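Local coordinates for protein pleckstrin homology domain-containing family M member 2 (Homo sapiens, PDB 3CXB) that binds the Salmonella effector SifA and probably interacts with kinesin, and in this fragment forms a pleckstrin homology domain, at residues E18-C23 and E80-S85; G56-N61 and A68-L73. All coordinates share one frame; numbering follows the deposited sequence.

Contact 1: residues E18-C23 and E80-S85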
loop_
_atom_site.group_PDB
_atom_site.type_symbol
_atom_site.label_atom_id
_atom_site.label_comp_id
_atom_site.label_asym_id
_atom_site.label_seq_id
_atom_site.Cartn_x
_atom_site.Cartn_y
_atom_site.Cartn_z
ATOM N N GLU B 18 -9.930 -5.443 13.050
ATOM C CA GLU B 18 -8.685 -4.697 13.043
ATOM C C GLU B 18 -8.905 -3.245 12.664
ATOM O O GLU B 18 -9.830 -2.925 11.916
ATOM N N HIS B 19 -8.050 -2.364 13.174
ATOM C CA HIS B 19 -8.165 -0.938 12.894
ATOM C C HIS B 19 -7.243 -0.482 11.769
ATOM O O HIS B 19 -6.156 -1.029 11.589
ATOM C CB HIS B 19 -7.873 -0.136 14.164
ATOM C CG HIS B 19 -8.864 -0.363 15.265
ATOM N ND1 HIS B 19 -10.207 -0.079 15.130
ATOM C CD2 HIS B 19 -8.707 -0.839 16.523
ATOM C CE1 HIS B 19 -10.832 -0.369 16.257
ATOM N NE2 HIS B 19 -9.945 -0.832 17.118
ATOM N N TRP B 20 -7.690 0.520 11.013
ATOM C CA TRP B 20 -6.909 1.061 9.908
ATOM C C TRP B 20 -6.107 2.275 10.337
ATOM O O TRP B 20 -6.650 3.370 10.471
ATOM C CB TRP B 20 -7.819 1.455 8.745
ATOM C CG TRP B 20 -8.388 0.290 8.012
ATOM C CD1 TRP B 20 -9.270 -0.627 8.496
ATOM C CD2 TRP B 20 -8.076 -0.113 6.671
ATOM N NE1 TRP B 20 -9.523 -1.585 7.545
ATOM C CE2 TRP B 20 -8.804 -1.295 6.421
ATOM C CE3 TRP B 20 -7.248 0.403 5.672
ATOM C CZ2 TRP B 20 -8.729 -1.967 5.194
ATOM C CZ3 TRP B 20 -7.175 -0.268 4.456
ATOM C CH2 TRP B 20 -7.911 -1.444 4.230
ATOM N N LYS B 21 -4.812 2.073 10.552
ATOM C CA LYS B 21 -3.919 3.153 10.953
ATOM C C LYS B 21 -3.471 3.904 9.700
ATOM O O LYS B 21 -3.360 3.318 8.623
ATOM C CB LYS B 21 -2.707 2.578 11.689
ATOM C CG LYS B 21 -1.810 3.627 12.337
ATOM C CD LYS B 21 -0.790 2.975 13.272
ATOM C CE LYS B 21 0.017 4.004 14.047
ATOM N NZ LYS B 21 1.016 3.350 14.948
ATOM N N THR B 22 -3.235 5.202 9.832
ATOM C CA THR B 22 -2.796 6.004 8.699
ATOM C C THR B 22 -1.302 5.780 8.481
ATOM O O THR B 22 -0.605 5.276 9.371
ATOM C CB THR B 22 -3.039 7.510 8.951
ATOM O OG1 THR B 22 -2.279 7.933 10.089
ATOM C CG2 THR B 22 -4.525 7.781 9.189
ATOM N N CYS B 23 -0.816 6.156 7.303
ATOM C CA CYS B 23 0.591 6.006 6.971
ATOM C C CYS B 23 0.958 6.978 5.852
ATOM O O CYS B 23 0.089 7.613 5.249
ATOM C CB CYS B 23 0.884 4.570 6.510
ATOM S SG CYS B 23 0.350 4.148 4.789
ATOM N N GLU B 80 -2.452 -4.061 2.915
ATOM C CA GLU B 80 -3.809 -3.578 2.655
ATOM C C GLU B 80 -3.836 -2.062 2.791
ATOM O O GLU B 80 -3.680 -1.524 3.886
ATOM C CB GLU B 80 -4.809 -4.195 3.632
ATOM C CG GLU B 80 -5.339 -5.566 3.231
ATOM C CD GLU B 80 -6.505 -5.518 2.252
ATOM O OE1 GLU B 80 -7.107 -6.590 2.008
ATOM O OE2 GLU B 80 -6.816 -4.420 1.725
ATOM N N LEU B 81 -4.029 -1.379 1.670
ATOM C CA LEU B 81 -4.066 0.073 1.675
ATOM C C LEU B 81 -5.467 0.597 1.393
ATOM O O LEU B 81 -6.336 -0.133 0.934
ATOM C CB LEU B 81 -3.090 0.626 0.632
ATOM C CG LEU B 81 -1.598 0.323 0.801
ATOM C CD1 LEU B 81 -0.823 0.840 -0.405
ATOM C CD2 LEU B 81 -1.081 0.980 2.070
ATOM N N SER B 82 -5.681 1.874 1.680
ATOM C CA SER B 82 -6.975 2.502 1.447
ATOM C C SER B 82 -6.778 3.983 1.180
ATOM O O SER B 82 -6.085 4.658 1.932
ATOM C CB SER B 82 -7.886 2.326 2.658
ATOM O OG SER B 82 -9.202 2.753 2.354
ATOM N N ALA B 83 -7.374 4.482 0.104
ATOM C CA ALA B 83 -7.251 5.890 -0.244
ATOM C C ALA B 83 -8.485 6.634 0.248
ATOM O O ALA B 83 -9.330 6.055 0.931
ATOM C CB ALA B 83 -7.095 6.054 -1.745
ATOM N N GLU B 84 -8.589 7.914 -0.093
ATOM C CA GLU B 84 -9.724 8.711 0.346
ATOM C C GLU B 84 -10.761 8.854 -0.763
ATOM O O GLU B 84 -11.926 9.140 -0.497
ATOM C CB GLU B 84 -9.247 10.098 0.815
ATOM C CG GLU B 84 -8.550 10.934 -0.267
ATOM C CD GLU B 84 -8.092 12.314 0.222
ATOM O OE1 GLU B 84 -8.937 13.096 0.713
ATOM O OE2 GLU B 84 -6.886 12.624 0.106
ATOM N N SER B 85 -10.332 8.640 -2.005
ATOM C CA SER B 85 -11.219 8.759 -3.158
ATOM C C SER B 85 -10.990 7.672 -4.217
ATOM O O SER B 85 -9.973 6.992 -4.224
ATOM C CB SER B 85 -11.035 10.137 -3.795
ATOM O OG SER B 85 -9.685 10.326 -4.188
#
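The indole of Trp20 meets strand 80-82 with the far end of its six-membered ring. At that edge, close to the ring plane, lies the carbonyl carbon of Leu81, 3.6 Å from Trp20 CZ3. Two further neighbours come in obliquely: Ser82 CB, 3.2 Å from the same CZ3, and the carbonyl O of Glu80. Trp20 CG stands anti to its own carbonyl carbon (chi1 -72°), which carries the ring across to a strand whose nearest CA, that of Ser82, is 8.6 Å from Trp20 CA. The Glu80 chain bends at chi2 and crosses the indole obliquely, its carboxylate turned 72° from the ring plane, with OE2 4.0 Å from Trp20 CH2. Lys9 and Arg65 also touch the indole. Deeper in, Cys23 SG meets Leu81 CD2 at 4.4 Å, a loose apolar contact. The joint is van der Waals packing; the backbones of Lys21 and Cys23 bond to Tyr8 and Leu6, those of Glu80 and Leu81 to Lys9 and to strand 68-73. Strand 2-8 thus lies between strands 21-28 and 79-82, the order 2-1-7 in which the first strand joins the two halves of the PH-domain beta-sheet.

Contact 2: residues G56-N61 and A68-L73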
loop_
_atom_site.group_PDB
_atom_site.type_symbol
_atom_site.label_atom_id
_atom_site.label_comp_id
_atom_site.label_asym_id
_atom_site.label_seq_id
_atom_site.Cartn_x
_atom_site.Cartn_y
_atom_site.Cartn_z
ATOM N N GLY B 56 2.196 -8.524 -7.295
ATOM C CA GLY B 56 1.198 -7.796 -8.065
ATOM C C GLY B 56 0.396 -6.818 -7.225
ATOM O O GLY B 56 0.723 -6.586 -6.058
ATOM N N CYS B 57 -0.639 -6.229 -7.822
ATOM C CA CYS B 57 -1.519 -5.275 -7.139
ATOM C C CYS B 57 -2.932 -5.458 -7.671
ATOM O O CYS B 57 -3.117 -5.715 -8.856
ATOM C CB CYS B 57 -1.130 -3.818 -7.445
ATOM S SG CYS B 57 0.491 -3.236 -6.935
ATOM N N ARG B 58 -3.930 -5.288 -6.820
ATOM C CA ARG B 58 -5.297 -5.403 -7.285
ATOM C C ARG B 58 -6.233 -4.563 -6.418
ATOM O O ARG B 58 -5.894 -4.190 -5.305
ATOM C CB ARG B 58 -5.735 -6.870 -7.269
ATOM C CG ARG B 58 -5.777 -7.497 -5.891
ATOM C CD ARG B 58 -6.044 -8.993 -5.974
ATOM N NE ARG B 58 -7.096 -9.415 -5.051
ATOM C CZ ARG B 58 -8.398 -9.376 -5.321
ATOM N NH1 ARG B 58 -8.837 -8.933 -6.498
ATOM N NH2 ARG B 58 -9.265 -9.794 -4.411
ATOM N N ARG B 59 -7.403 -4.243 -6.943
ATOM C CA ARG B 59 -8.376 -3.507 -6.168
ATOM C C ARG B 59 -8.935 -4.571 -5.227
ATOM O O ARG B 59 -9.083 -5.729 -5.621
ATOM C CB ARG B 59 -9.477 -2.957 -7.079
ATOM C CG ARG B 59 -9.159 -1.617 -7.744
ATOM C CD ARG B 59 -9.977 -1.488 -9.007
ATOM N NE ARG B 59 -10.693 -0.222 -9.128
ATOM C CZ ARG B 59 -10.329 0.763 -9.934
ATOM N NH1 ARG B 59 -11.041 1.882 -9.985
ATOM N NH2 ARG B 59 -9.246 0.630 -10.688
ATOM N N ALA B 60 -9.237 -4.196 -3.990
ATOM C CA ALA B 60 -9.749 -5.158 -3.026
ATOM C C ALA B 60 -11.263 -5.163 -2.908
ATOM O O ALA B 60 -11.954 -4.344 -3.510
ATOM C CB ALA B 60 -9.133 -4.900 -1.666
ATOM N N ASN B 61 -11.762 -6.108 -2.121
ATOM C CA ASN B 61 -13.186 -6.267 -1.870
ATOM C C ASN B 61 -13.705 -5.133 -0.985
ATOM O O ASN B 61 -12.931 -4.284 -0.551
ATOM C CB ASN B 61 -13.416 -7.625 -1.209
ATOM C CG ASN B 61 -12.244 -8.050 -0.335
ATOM O OD1 ASN B 61 -12.251 -7.844 0.880
ATOM N ND2 ASN B 61 -11.220 -8.630 -0.959
ATOM N N ALA B 68 -10.264 0.638 -1.348
ATOM C CA ALA B 68 -9.211 -0.246 -0.862
ATOM C C ALA B 68 -8.523 -1.089 -1.934
ATOM O O ALA B 68 -9.161 -1.593 -2.849
ATOM C CB ALA B 68 -9.765 -1.153 0.205
ATOM N N PHE B 69 -7.211 -1.244 -1.795
ATOM C CA PHE B 69 -6.411 -2.035 -2.726
ATOM C C PHE B 69 -5.246 -2.697 -1.994
ATOM O O PHE B 69 -4.894 -2.305 -0.883
ATOM C CB PHE B 69 -5.886 -1.152 -3.852
ATOM C CG PHE B 69 -5.042 0.007 -3.376
ATOM C CD1 PHE B 69 -3.650 -0.080 -3.372
ATOM C CD2 PHE B 69 -5.645 1.195 -2.968
ATOM C CE1 PHE B 69 -2.870 1.000 -2.977
ATOM C CE2 PHE B 69 -4.875 2.289 -2.567
ATOM C CZ PHE B 69 -3.487 2.198 -2.571
ATOM N N GLN B 70 -4.632 -3.692 -2.619
ATOM C CA GLN B 70 -3.548 -4.387 -1.962
ATOM C C GLN B 70 -2.309 -4.610 -2.820
ATOM O O GLN B 70 -2.375 -4.653 -4.048
ATOM C CB GLN B 70 -4.069 -5.712 -1.438
ATOM C CG GLN B 70 -4.679 -6.559 -2.526
ATOM C CD GLN B 70 -5.463 -7.763 -2.012
ATOM O OE1 GLN B 70 -5.699 -8.713 -2.759
ATOM N NE2 GLN B 70 -5.887 -7.720 -0.745
ATOM N N VAL B 71 -1.170 -4.731 -2.145
ATOM C CA VAL B 71 0.100 -4.977 -2.800
ATOM C C VAL B 71 0.543 -6.355 -2.343
ATOM O O VAL B 71 0.929 -6.519 -1.194
ATOM C CB VAL B 71 1.153 -3.940 -2.368
ATOM C CG1 VAL B 71 2.495 -4.244 -3.012
ATOM C CG2 VAL B 71 0.698 -2.558 -2.773
ATOM N N ILE B 72 0.472 -7.341 -3.236
ATOM C CA ILE B 72 0.860 -8.708 -2.920
ATOM C C ILE B 72 2.360 -8.868 -2.665
ATOM O O ILE B 72 3.191 -8.369 -3.420
ATOM C CB ILE B 72 0.458 -9.678 -4.043
ATOM C CG1 ILE B 72 -1.058 -9.955 -4.022
ATOM C CG2 ILE B 72 1.181 -10.993 -3.834
ATOM C CD1 ILE B 72 -1.952 -8.758 -4.207
ATOM N N LEU B 73 2.699 -9.582 -1.597
ATOM C CA LEU B 73 4.087 -9.797 -1.244
ATOM C C LEU B 73 4.397 -11.275 -1.094
ATOM O O LEU B 73 3.581 -12.046 -0.598
ATOM C CB LEU B 73 4.400 -9.059 0.048
ATOM C CG LEU B 73 4.173 -7.546 -0.026
ATOM C CD1 LEU B 73 4.316 -6.937 1.361
ATOM C CD2 LEU B 73 5.161 -6.916 -0.986
#
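Strands 56-59 and 68-73 run antiparallel, their axes 4.8 Å apart at the closest and 157° between their directions. The Arg58-Gln70 pair is bonded both ways: Gln70 N gives its hydrogen to Arg58 O at 3.0 Å, nearly along the C=O axis, and Arg58 N gives its own to Gln70 O at 3.2 Å, in the carbonyl plane. Gln70 O also receives a CA-H...O contact from Cys57, so two donors from successive residues converge on it. Towards the connecting loop, Ala60 N reaches Ala68 O at 2.8 Å with a straight N-H (165°), although the donor sits above the carbonyl plane. At the other end Ile72 N bonds to Gly56 O over 2.9 Å, again from above the plane. This ladder is the hairpin of strands five and six in the PH-domain sheet. The other edge of strand 68-73 is paired too, the backbones of Phe69 and Val71 bonding to strand 79-82. On the face bearing Arg58 and Gln70 the two side chains lie alongside, pointing the same way. Both place CG in the crowded position between the backbone N and the carbonyl carbon. Arg58 then bends at chi3, bringing NE 2.8 Å from Gln70 OE1 in a weak, bent hydrogen bond, with guanidinium and amide planes 70° apart. On the opposite face Cys57 SG packs 4.2 Å from Val71 CG2, and Phe69 CB rests 3.4 Å from Arg58 O while its ring leads off to Met89 of helix 86-100. Arg59 sends its guanidinium to a salt bridge with Glu86 at the start of that helix.

Contacts 1 and 2 have centres about 12 Å apart and meet where strands 68-73 and 79-82, consecutive in the chain, lie side by side in the sheet. Leu81 N probably donates a hydrogen bond to Phe69 O at 2.9 Å, part of the ladder on the other edge of strand 68-73, which joins the hairpin to the strand Trp20 packs against. Beside it the Glu80 carboxylate has OE1 3.2 Å from Gln70 NE2, and Leu81 O packs 3.7 Å from Ala68 CB. In sequence the hairpin of contact 2 falls between the two segments of contact 1; strand 79-82 follows it, and Trp20 reaches that strand from beyond strand 2-8.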